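Local coordinates for protein beta-galactosidase (PDB 3TTY) that hydrolyses terminal beta-galactosidic bonds as a TIM-barrel glycoside hydrolase and holds galactose in a pocket of the barrel, at residues 277-280 with 281-284; 311-314 with 315-318; 325-328 with 329-333. One frame throughout, in Å; residues are numbered along the deposited sequence.

Contact 1. Residues 277-280 with 281-284; sequences YPSM and DTPF. With GLA (alpha-D-galactopyranose), chain H.
The galactose hydroxymethyl oxygen O6 sits over one face of the Tyr277 ring, 3.3 Å above its plane and displaced toward the rim, while the same sugar's O1 comes within 3.1 Å of CE2. The tyrosine stands where strand 273-275 of the TIM barrel gives way to its loop, and its OH is hydrogen-bonded to Glu307, so the ring's polar end is held from the next strand, 303-307. Away from the sugar the loop folds into a type I beta turn from Ser279 to Thr282, which leads to Pro283, the N-cap of helix 284-296. The turn is closed by a nearly straight bond, Thr282 N to Ser279 O at 3.0 Å (172°). A second bond runs the other way, from Ser279 N to Thr282 OG1, 3.1 Å; with OG1 anti to the carbonyl carbon (chi1 -59°) the hydroxyl is turned back across the turn, and the threonine CB meets CB of Pro278. Met280 and Asp281, at the exposed corner, pack on Leu521 of the second subunit. A water finishes the turn, donating to Ser279 O and to Thr282 O at 2.7 Å each.

Contact 2. Residues 311-314 with 315-318; sequences GVQN and WQPY. With GLA (alpha-D-galactopyranose), chain H.
The loop that follows barrel strand 303-307 supplies one wall of the galactose pocket, and it does so through a type I beta turn from Gln313 to Gln316. The turn's own backbone bond, Gln316 N to Gln313 O, is weak at 3.3 Å; a side-chain bond across the same two residues accompanies it, with Gln313 NE2 donating to Gln316 OE1 over 2.9 Å. That bond is bent at the hydrogen (131°). The acceptor lies close to the amide plane of Gln313, but the two amides stand almost perpendicular, 81° apart, and the donor meets the Gln316 carbonyl from well off to one side. Gln313 is extended, CG anti to the backbone N (chi1 180°), which carries its other amide atom, OE1, to the sugar: O6 of galactose gives it a weak hydrogen bond of 3.2 Å. Next to it the indole of Trp315 turns an edge to the ligand, NE1 3.6 Å from galactose C6, while NE1 itself is hydrogen-bonded to Glu355, another pocket residue. Over one indole face lies ND2 of Asn314, 3.3 Å above the plane and toward the rim, its amide inclined to the ring; this nitrogen bonds Ser415 OG of the second subunit, whose Trp187 also packs on Trp315. Asn314 OD1 is buried with no partner in the model. The chemistry is consistent with a division of labour within one amide: the NE2 bond probably helps restrain the rotation of the Gln313 amide, and so helps present OE1, an acceptor, to the hydroxymethyl arm of galactose.

Contact 3. Residues 325-328 with 329-333; sequences GVMR and LWSYQ
The first turn of helix 326-336 is built from regular i to i+4 backbone bonds, Leu329 N to Gly325 O and Trp330 N to Val326 O at 2.9 Å each, with Gly325 as N-cap at a positive phi of 85°. Along one flank, Val326 and Trp330 point the same way. Val326 CG1, anti to the backbone N, lies over the indole face and makes a CH-pi contact, 3.8 Å from the centroid of the five-membered ring and 17° off its normal. One residue on, Met327 O receives two donors from Ser331: the amide N at 3.1 Å and the hydroxyl OG at 2.8 Å, arriving from opposite faces of the carbonyl plane. The hydroxyl also bonds Gln308, just beyond strand 303-307. Extended Arg328 runs past the rim of Tyr332, CG 3.8 Å from CE2 and NE near the ring plane, with guanidinium and ring 82° apart. Both polar ends reach helix 371-386, where Arg328 NH2 forms a salt bridge with Glu382 and Tyr332 OH a hydrogen bond. One carboxylate thus takes a charged and a neutral donor, which probably stabilises its negative charge and ties the two barrel helices together.

All three contacts are local and belong to the later part of one TIM barrel, yet they differ with depth and position. Contact 1 is a surface turn and contact 2 a buried one; both reach galactose and the second subunit, and they meet directly, Tyr277 CD1 lying 3.4 Å from Gln313 OE1. Contact 3, also buried, is helical, and no other protein chain touches it. It borders contact 1 through Pro278 CB, 3.7 Å from Trp330 CZ3, and through a probable hydrogen bond from Gln333 to Phe284 O, but stays about 5 Å from contact 2 at nearest atoms. An amide, an indole edge and a tyrosine face serve the pocket, whereas helix-internal hydrogen bonds, a CH-pi contact and a shared carboxylate serve the barrel's outer layer.

Contact 1. Residues 277-280 with 281-284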
ATOM      1  N   TYR A 277      -9.415  12.002  21.453  1.00 23.00           N
ATOM      2  CA  TYR A 277     -10.328  11.556  20.402  1.00 24.01           C
ATOM      3  C   TYR A 277     -10.334  10.043  20.248  1.00 23.86           C
ATOM      4  O   TYR A 277      -9.705   9.505  19.336  1.00 27.69           O
ATOM      5  CB  TYR A 277      -9.964  12.213  19.071  1.00 22.98           C
ATOM      6  CG  TYR A 277     -10.222  13.709  19.072  1.00 25.89           C
ATOM      7  CD1 TYR A 277     -11.471  14.216  18.736  1.00 20.58           C
ATOM      8  CD2 TYR A 277      -9.220  14.611  19.425  1.00 22.27           C
ATOM      9  CE1 TYR A 277     -11.712  15.584  18.740  1.00 22.26           C
ATOM     10  CE2 TYR A 277      -9.454  15.974  19.433  1.00 19.26           C
ATOM     11  CZ  TYR A 277     -10.701  16.453  19.090  1.00 21.40           C
ATOM     12  OH  TYR A 277     -10.944  17.807  19.102  1.00 26.55           O
ATOM     13  N   PRO A 278     -11.030   9.343  21.152  1.00 23.40           N
ATOM     14  CA  PRO A 278     -11.082   7.888  20.996  1.00 25.33           C
ATOM     15  C   PRO A 278     -12.055   7.551  19.900  1.00 28.16           C
ATOM     16  O   PRO A 278     -13.039   8.278  19.723  1.00 30.45           O
ATOM     17  CB  PRO A 278     -11.637   7.398  22.341  1.00 21.51           C
ATOM     18  CG  PRO A 278     -11.457   8.534  23.288  1.00 20.45           C
ATOM     19  CD  PRO A 278     -11.587   9.779  22.439  1.00 22.00           C
ATOM     20  N   SER A 279     -11.786   6.473  19.174  1.00 29.48           N
ATOM     21  CA  SER A 279     -12.764   5.906  18.255  1.00 34.78           C
ATOM     22  C   SER A 279     -13.699   4.942  18.986  1.00 30.56           C
ATOM     23  O   SER A 279     -13.424   4.524  20.107  1.00 30.70           O
ATOM     24  CB  SER A 279     -12.055   5.189  17.101  1.00 33.99           C
ATOM     25  OG  SER A 279     -11.408   6.136  16.264  1.00 35.87           O
ATOM     26  N   MET A 280     -14.817   4.613  18.354  1.00 38.01           N
ATOM     27  CA  MET A 280     -15.699   3.553  18.825  1.00 36.34           C
ATOM     28  C   MET A 280     -14.847   2.326  19.173  1.00 39.23           C
ATOM     29  O   MET A 280     -15.193   1.536  20.058  1.00 35.45           O
ATOM     30  CB  MET A 280     -16.689   3.212  17.706  1.00 34.60           C
ATOM     31  CG  MET A 280     -17.697   2.103  18.011  1.00 43.40           C
ATOM     32  SD  MET A 280     -19.292   2.733  18.588  1.00 58.32           S
ATOM     33  CE  MET A 280     -19.175   2.274  20.313  1.00 42.01           C
ATOM     34  N   ASP A 281     -13.708   2.233  18.483  1.00 39.38           N
ATOM     35  CA  ASP A 281     -12.834   1.062  18.423  1.00 43.66           C
ATOM     36  C   ASP A 281     -11.730   1.025  19.477  1.00 41.50           C
ATOM     37  O   ASP A 281     -11.051   0.010  19.642  1.00 42.14           O
ATOM     38  CB  ASP A 281     -12.146   1.057  17.051  1.00 45.14           C
ATOM     39  CG  ASP A 281     -12.430  -0.194  16.262  1.00 57.72           C
ATOM     40  OD1 ASP A 281     -13.397  -0.906  16.617  1.00 64.67           O
ATOM     41  OD2 ASP A 281     -11.695  -0.462  15.285  1.00 55.72           O
ATOM     42  N   THR A 282     -11.518   2.144  20.158  1.00 36.01           N
ATOM     43  CA  THR A 282     -10.373   2.293  21.058  1.00 33.65           C
ATOM     44  C   THR A 282     -10.637   1.657  22.425  1.00 23.70           C
ATOM     45  O   THR A 282     -11.662   1.915  23.043  1.00 25.48           O
ATOM     46  CB  THR A 282     -10.017   3.794  21.232  1.00 30.71           C
ATOM     47  OG1 THR A 282      -9.713   4.359  19.951  1.00 38.33           O
ATOM     48  CG2 THR A 282      -8.821   3.988  22.170  1.00 27.09           C
ATOM     49  N   PRO A 283      -9.708   0.819  22.902  1.00 21.43           N
ATOM     50  CA  PRO A 283      -9.866   0.262  24.253  1.00 24.62           C
ATOM     51  C   PRO A 283     -10.019   1.347  25.322  1.00 23.50           C
ATOM     52  O   PRO A 283      -9.215   2.284  25.396  1.00 25.02           O
ATOM     53  CB  PRO A 283      -8.566  -0.518  24.462  1.00 21.75           C
ATOM     54  CG  PRO A 283      -8.109  -0.859  23.084  1.00 23.14           C
ATOM     55  CD  PRO A 283      -8.514   0.300  22.218  1.00 25.25           C
ATOM     56  N   PHE A 284     -11.046   1.218  26.154  1.00 20.75           N
ATOM     57  CA  PHE A 284     -11.302   2.220  27.195  1.00 23.49           C
ATOM     58  C   PHE A 284     -10.105   2.375  28.141  1.00 25.97           C
ATOM     59  O   PHE A 284      -9.823   3.483  28.614  1.00 26.88           O
ATOM     60  CB  PHE A 284     -12.591   1.895  27.965  1.00 21.40           C
ATOM     61  CG  PHE A 284     -13.750   1.516  27.068  1.00 29.27           C
ATOM     62  CD1 PHE A 284     -14.586   0.458  27.397  1.00 22.26           C
ATOM     63  CD2 PHE A 284     -13.993   2.217  25.885  1.00 22.88           C
ATOM     64  CE1 PHE A 284     -15.645   0.113  26.574  1.00 24.92           C
ATOM     65  CE2 PHE A 284     -15.052   1.872  25.048  1.00 24.28           C
ATOM     66  CZ  PHE A 284     -15.879   0.823  25.395  1.00 27.91           C
TER
HETATM   67  C1  GLA H 677      -7.212  18.459  16.761  1.00 24.02           C
HETATM   68  C2  GLA H 677      -7.058  19.974  16.477  1.00 19.21           C
HETATM   69  C3  GLA H 677      -8.407  20.702  16.350  1.00 19.40           C
HETATM   70  C4  GLA H 677      -9.282  19.893  15.404  1.00 19.50           C
HETATM   71  C5  GLA H 677      -9.371  18.446  15.901  1.00 21.87           C
HETATM   72  C6  GLA H 677     -10.319  17.673  14.976  1.00 18.83           C
HETATM   73  O1  GLA H 677      -7.686  18.118  18.076  1.00 25.40           O
HETATM   74  O2  GLA H 677      -6.296  20.592  17.502  1.00 19.74           O
HETATM   75  O3  GLA H 677      -8.254  22.026  15.810  1.00 16.09           O
HETATM   76  O4  GLA H 677      -8.638  19.921  14.137  1.00 18.67           O
HETATM   77  O5  GLA H 677      -8.076  17.841  15.817  1.00 21.74           O
HETATM   78  O6  GLA H 677     -10.735  16.454  15.605  1.00 19.98           O
HETATM   79  O   HOH W   1     -13.143   4.177  22.777  1.00 25.23           O

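Contact 2. Residues 311-314 with 315-318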
ATOM      1  N   GLY A 311     -19.616  14.952  19.888  1.00 24.14           N
ATOM      2  CA  GLY A 311     -20.303  13.870  19.197  1.00 23.05           C
ATOM      3  C   GLY A 311     -19.384  13.038  18.307  1.00 23.39           C
ATOM      4  O   GLY A 311     -18.628  12.191  18.793  1.00 21.67           O
ATOM      5  N   VAL A 312     -19.445  13.277  16.997  1.00 22.58           N
ATOM      6  CA  VAL A 312     -18.594  12.555  16.048  1.00 21.49           C
ATOM      7  C   VAL A 312     -17.279  13.287  15.751  1.00 27.09           C
ATOM      8  O   VAL A 312     -17.128  14.466  16.061  1.00 23.67           O
ATOM      9  CB  VAL A 312     -19.327  12.306  14.720  1.00 19.84           C
ATOM     10  CG1 VAL A 312     -20.582  11.471  14.961  1.00 24.77           C
ATOM     11  CG2 VAL A 312     -19.671  13.623  14.047  1.00 17.62           C
ATOM     12  N   GLN A 313     -16.331  12.575  15.152  1.00 22.94           N
ATOM     13  CA  GLN A 313     -15.106  13.190  14.665  1.00 20.90           C
ATOM     14  C   GLN A 313     -14.925  12.811  13.198  1.00 20.50           C
ATOM     15  O   GLN A 313     -14.918  11.634  12.843  1.00 26.12           O
ATOM     16  CB  GLN A 313     -13.882  12.746  15.480  1.00 24.26           C
ATOM     17  CG  GLN A 313     -12.550  13.375  14.979  1.00 23.51           C
ATOM     18  CD  GLN A 313     -11.312  12.710  15.585  1.00 24.40           C
ATOM     19  OE1 GLN A 313     -10.238  13.318  15.667  1.00 28.84           O
ATOM     20  NE2 GLN A 313     -11.462  11.465  16.014  1.00 22.36           N
ATOM     21  N   ASN A 314     -14.791  13.817  12.348  1.00 22.05           N
ATOM     22  CA  ASN A 314     -14.734  13.598  10.919  1.00 20.66           C
ATOM     23  C   ASN A 314     -13.527  12.766  10.512  1.00 21.87           C
ATOM     24  O   ASN A 314     -13.598  12.017   9.543  1.00 18.01           O
ATOM     25  CB  ASN A 314     -14.689  14.931  10.203  1.00 20.32           C
ATOM     26  CG  ASN A 314     -13.474  15.738  10.585  1.00 23.39           C
ATOM     27  OD1 ASN A 314     -13.363  16.210  11.717  1.00 22.99           O
ATOM     28  ND2 ASN A 314     -12.557  15.916   9.640  1.00 22.02           N
ATOM     29  N   TRP A 315     -12.430  12.894  11.263  1.00 20.66           N
ATOM     30  CA  TRP A 315     -11.172  12.226  10.922  1.00 20.49           C
ATOM     31  C   TRP A 315     -11.192  10.707  11.077  1.00 19.72           C
ATOM     32  O   TRP A 315     -10.380  10.022  10.483  1.00 22.66           O
ATOM     33  CB  TRP A 315     -10.001  12.828  11.711  1.00 22.16           C
ATOM     34  CG  TRP A 315      -9.817  14.296  11.427  1.00 22.71           C
ATOM     35  CD1 TRP A 315     -10.221  15.349  12.212  1.00 20.16           C
ATOM     36  CD2 TRP A 315      -9.220  14.874  10.261  1.00 23.72           C
ATOM     37  NE1 TRP A 315      -9.900  16.545  11.604  1.00 18.90           N
ATOM     38  CE2 TRP A 315      -9.279  16.281  10.410  1.00 22.24           C
ATOM     39  CE3 TRP A 315      -8.634  14.341   9.103  1.00 26.11           C
ATOM     40  CZ2 TRP A 315      -8.769  17.156   9.449  1.00 23.61           C
ATOM     41  CZ3 TRP A 315      -8.126  15.215   8.151  1.00 21.95           C
ATOM     42  CH2 TRP A 315      -8.199  16.605   8.329  1.00 25.06           C
ATOM     43  N   GLN A 316     -12.117  10.173  11.863  1.00 21.58           N
ATOM     44  CA  GLN A 316     -12.176   8.728  12.033  1.00 22.08           C
ATOM     45  C   GLN A 316     -12.708   8.066  10.753  1.00 23.47           C
ATOM     46  O   GLN A 316     -13.575   8.606  10.075  1.00 20.05           O
ATOM     47  CB  GLN A 316     -13.007   8.349  13.268  1.00 22.33           C
ATOM     48  CG  GLN A 316     -12.448   8.916  14.565  1.00 22.55           C
ATOM     49  CD  GLN A 316     -13.356   8.720  15.776  1.00 28.31           C
ATOM     50  OE1 GLN A 316     -13.104   9.284  16.849  1.00 30.23           O
ATOM     51  NE2 GLN A 316     -14.407   7.922  15.617  1.00 23.45           N
ATOM     52  N   PRO A 317     -12.167   6.891  10.416  1.00 23.31           N
ATOM     53  CA  PRO A 317     -12.597   6.159   9.219  1.00 20.96           C
ATOM     54  C   PRO A 317     -14.114   6.058   9.191  1.00 22.06           C
ATOM     55  O   PRO A 317     -14.747   6.255   8.152  1.00 19.20           O
ATOM     56  CB  PRO A 317     -11.991   4.767   9.421  1.00 23.92           C
ATOM     57  CG  PRO A 317     -10.848   4.967  10.386  1.00 23.50           C
ATOM     58  CD  PRO A 317     -11.192   6.145  11.237  1.00 18.20           C
ATOM     59  N   TYR A 318     -14.684   5.741  10.349  1.00 22.21           N
ATOM     60  CA  TYR A 318     -16.131   5.643  10.499  1.00 24.53           C
ATOM     61  C   TYR A 318     -16.604   6.640  11.551  1.00 23.41           C
ATOM     62  O   TYR A 318     -16.339   6.453  12.739  1.00 25.85           O
ATOM     63  CB  TYR A 318     -16.525   4.209  10.851  1.00 21.90           C
ATOM     64  CG  TYR A 318     -15.885   3.242   9.898  1.00 24.43           C
ATOM     65  CD1 TYR A 318     -16.462   2.980   8.665  1.00 22.59           C
ATOM     66  CD2 TYR A 318     -14.662   2.638  10.196  1.00 27.62           C
ATOM     67  CE1 TYR A 318     -15.866   2.124   7.765  1.00 25.73           C
ATOM     68  CE2 TYR A 318     -14.048   1.765   9.292  1.00 25.83           C
ATOM     69  CZ  TYR A 318     -14.659   1.514   8.077  1.00 26.06           C
ATOM     70  OH  TYR A 318     -14.086   0.653   7.162  1.00 26.65           O
TER
HETATM   71  C1  GLA H 677      -7.212  18.459  16.761  1.00 24.02           C
HETATM   72  C2  GLA H 677      -7.058  19.974  16.477  1.00 19.21           C
HETATM   73  C3  GLA H 677      -8.407  20.702  16.350  1.00 19.40           C
HETATM   74  C4  GLA H 677      -9.282  19.893  15.404  1.00 19.50           C
HETATM   75  C5  GLA H 677      -9.371  18.446  15.901  1.00 21.87           C
HETATM   76  C6  GLA H 677     -10.319  17.673  14.976  1.00 18.83           C
HETATM   77  O1  GLA H 677      -7.686  18.118  18.076  1.00 25.40           O
HETATM   78  O2  GLA H 677      -6.296  20.592  17.502  1.00 19.74           O
HETATM   79  O3  GLA H 677      -8.254  22.026  15.810  1.00 16.09           O
HETATM   80  O4  GLA H 677      -8.638  19.921  14.137  1.00 18.67           O
HETATM   81  O5  GLA H 677      -8.076  17.841  15.817  1.00 21.74           O
HETATM   82  O6  GLA H 677     -10.735  16.454  15.605  1.00 19.98           O

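Contact 3. Residues 325-328 with 329-333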
ATOM      1  N   GLY A 325     -25.033   9.370  26.724  1.00 20.23           N
ATOM      2  CA  GLY A 325     -24.290   9.300  27.967  1.00 21.40           C
ATOM      3  C   GLY A 325     -22.788   9.078  27.795  1.00 25.32           C
ATOM      4  O   GLY A 325     -22.018   9.258  28.740  1.00 20.81           O
ATOM      5  N   VAL A 326     -22.360   8.695  26.593  1.00 20.88           N
ATOM      6  CA  VAL A 326     -20.956   8.353  26.396  1.00 23.79           C
ATOM      7  C   VAL A 326     -20.071   9.590  26.433  1.00 20.65           C
ATOM      8  O   VAL A 326     -18.987   9.561  27.004  1.00 20.08           O
ATOM      9  CB  VAL A 326     -20.729   7.516  25.126  1.00 20.96           C
ATOM     10  CG1 VAL A 326     -19.247   7.443  24.777  1.00 22.80           C
ATOM     11  CG2 VAL A 326     -21.293   6.121  25.331  1.00 22.78           C
ATOM     12  N   MET A 327     -20.546  10.678  25.846  1.00 20.10           N
ATOM     13  CA  MET A 327     -19.814  11.938  25.904  1.00 22.64           C
ATOM     14  C   MET A 327     -19.534  12.299  27.362  1.00 23.09           C
ATOM     15  O   MET A 327     -18.426  12.724  27.716  1.00 24.75           O
ATOM     16  CB  MET A 327     -20.602  13.046  25.190  1.00 21.46           C
ATOM     17  CG  MET A 327     -19.885  14.396  25.075  1.00 20.31           C
ATOM     18  SD  MET A 327     -19.826  15.320  26.627  1.00 18.97           S
ATOM     19  CE  MET A 327     -21.582  15.569  26.908  1.00 23.36           C
ATOM     20  N   ARG A 328     -20.535  12.096  28.215  1.00 23.29           N
ATOM     21  CA  ARG A 328     -20.401  12.374  29.648  1.00 24.61           C
ATOM     22  C   ARG A 328     -19.432  11.401  30.332  1.00 22.35           C
ATOM     23  O   ARG A 328     -18.581  11.811  31.117  1.00 20.99           O
ATOM     24  CB  ARG A 328     -21.770  12.309  30.316  1.00 24.30           C
ATOM     25  CG  ARG A 328     -21.780  12.565  31.805  1.00 21.20           C
ATOM     26  CD  ARG A 328     -23.228  12.648  32.243  1.00 25.69           C
ATOM     27  NE  ARG A 328     -23.405  12.806  33.680  1.00 25.06           N
ATOM     28  CZ  ARG A 328     -23.518  11.789  34.530  1.00 28.05           C
ATOM     29  NH1 ARG A 328     -23.447  10.541  34.088  1.00 20.20           N
ATOM     30  NH2 ARG A 328     -23.694  12.018  35.824  1.00 28.13           N
ATOM     31  N   LEU A 329     -19.581  10.113  30.027  1.00 22.36           N
ATOM     32  CA  LEU A 329     -18.682   9.067  30.520  1.00 28.40           C
ATOM     33  C   LEU A 329     -17.219   9.440  30.284  1.00 22.55           C
ATOM     34  O   LEU A 329     -16.412   9.460  31.208  1.00 20.09           O
ATOM     35  CB  LEU A 329     -18.966   7.751  29.796  1.00 22.34           C
ATOM     36  CG  LEU A 329     -18.965   6.416  30.541  1.00 29.91           C
ATOM     37  CD1 LEU A 329     -18.576   5.302  29.586  1.00 26.70           C
ATOM     38  CD2 LEU A 329     -18.064   6.407  31.765  1.00 28.51           C
ATOM     39  N   TRP A 330     -16.899   9.741  29.028  1.00 24.62           N
ATOM     40  CA  TRP A 330     -15.526  10.018  28.605  1.00 23.27           C
ATOM     41  C   TRP A 330     -14.971  11.351  29.110  1.00 21.45           C
ATOM     42  O   TRP A 330     -13.751  11.524  29.187  1.00 23.37           O
ATOM     43  CB  TRP A 330     -15.410   9.928  27.077  1.00 20.95           C
ATOM     44  CG  TRP A 330     -15.599   8.544  26.555  1.00 20.01           C
ATOM     45  CD1 TRP A 330     -15.894   7.436  27.284  1.00 18.12           C
ATOM     46  CD2 TRP A 330     -15.502   8.115  25.188  1.00 20.18           C
ATOM     47  NE1 TRP A 330     -15.981   6.338  26.465  1.00 23.78           N
ATOM     48  CE2 TRP A 330     -15.747   6.725  25.172  1.00 17.85           C
ATOM     49  CE3 TRP A 330     -15.236   8.771  23.978  1.00 21.98           C
ATOM     50  CZ2 TRP A 330     -15.736   5.974  23.997  1.00 20.62           C
ATOM     51  CZ3 TRP A 330     -15.225   8.024  22.802  1.00 22.36           C
ATOM     52  CH2 TRP A 330     -15.472   6.637  22.822  1.00 22.52           C
ATOM     53  N   SER A 331     -15.860  12.287  29.438  1.00 22.65           N
ATOM     54  CA  SER A 331     -15.455  13.543  30.085  1.00 21.02           C
ATOM     55  C   SER A 331     -15.033  13.298  31.530  1.00 21.47           C
ATOM     56  O   SER A 331     -13.986  13.775  31.957  1.00 19.62           O
ATOM     57  CB  SER A 331     -16.584  14.591  30.062  1.00 21.07           C
ATOM     58  OG  SER A 331     -17.008  14.884  28.743  1.00 21.00           O
ATOM     59  N   TYR A 332     -15.853  12.568  32.289  1.00 20.41           N
ATOM     60  CA  TYR A 332     -15.484  12.243  33.664  1.00 21.16           C
ATOM     61  C   TYR A 332     -14.315  11.260  33.738  1.00 23.40           C
ATOM     62  O   TYR A 332     -13.593  11.219  34.739  1.00 22.51           O
ATOM     63  CB  TYR A 332     -16.677  11.728  34.468  1.00 23.82           C
ATOM     64  CG  TYR A 332     -17.633  12.825  34.871  1.00 23.73           C
ATOM     65  CD1 TYR A 332     -17.206  13.883  35.664  1.00 24.85           C
ATOM     66  CD2 TYR A 332     -18.956  12.806  34.456  1.00 20.55           C
ATOM     67  CE1 TYR A 332     -18.074  14.904  36.029  1.00 23.46           C
ATOM     68  CE2 TYR A 332     -19.826  13.814  34.814  1.00 25.07           C
ATOM     69  CZ  TYR A 332     -19.378  14.857  35.599  1.00 23.67           C
ATOM     70  OH  TYR A 332     -20.246  15.849  35.962  1.00 25.77           O
ATOM     71  N   GLN A 333     -14.123  10.470  32.685  1.00 18.71           N
ATOM     72  CA  GLN A 333     -12.948   9.620  32.640  1.00 23.58           C
ATOM     73  C   GLN A 333     -11.690  10.494  32.631  1.00 19.90           C
ATOM     74  O   GLN A 333     -10.725  10.197  33.330  1.00 24.87           O
ATOM     75  CB  GLN A 333     -12.959   8.662  31.445  1.00 22.60           C
ATOM     76  CG  GLN A 333     -11.932   7.531  31.584  1.00 23.85           C
ATOM     77  CD  GLN A 333     -11.791   6.713  30.317  1.00 24.39           C
ATOM     78  OE1 GLN A 333     -11.911   7.241  29.207  1.00 20.50           O
ATOM     79  NE2 GLN A 333     -11.540   5.411  30.474  1.00 20.16           N
TER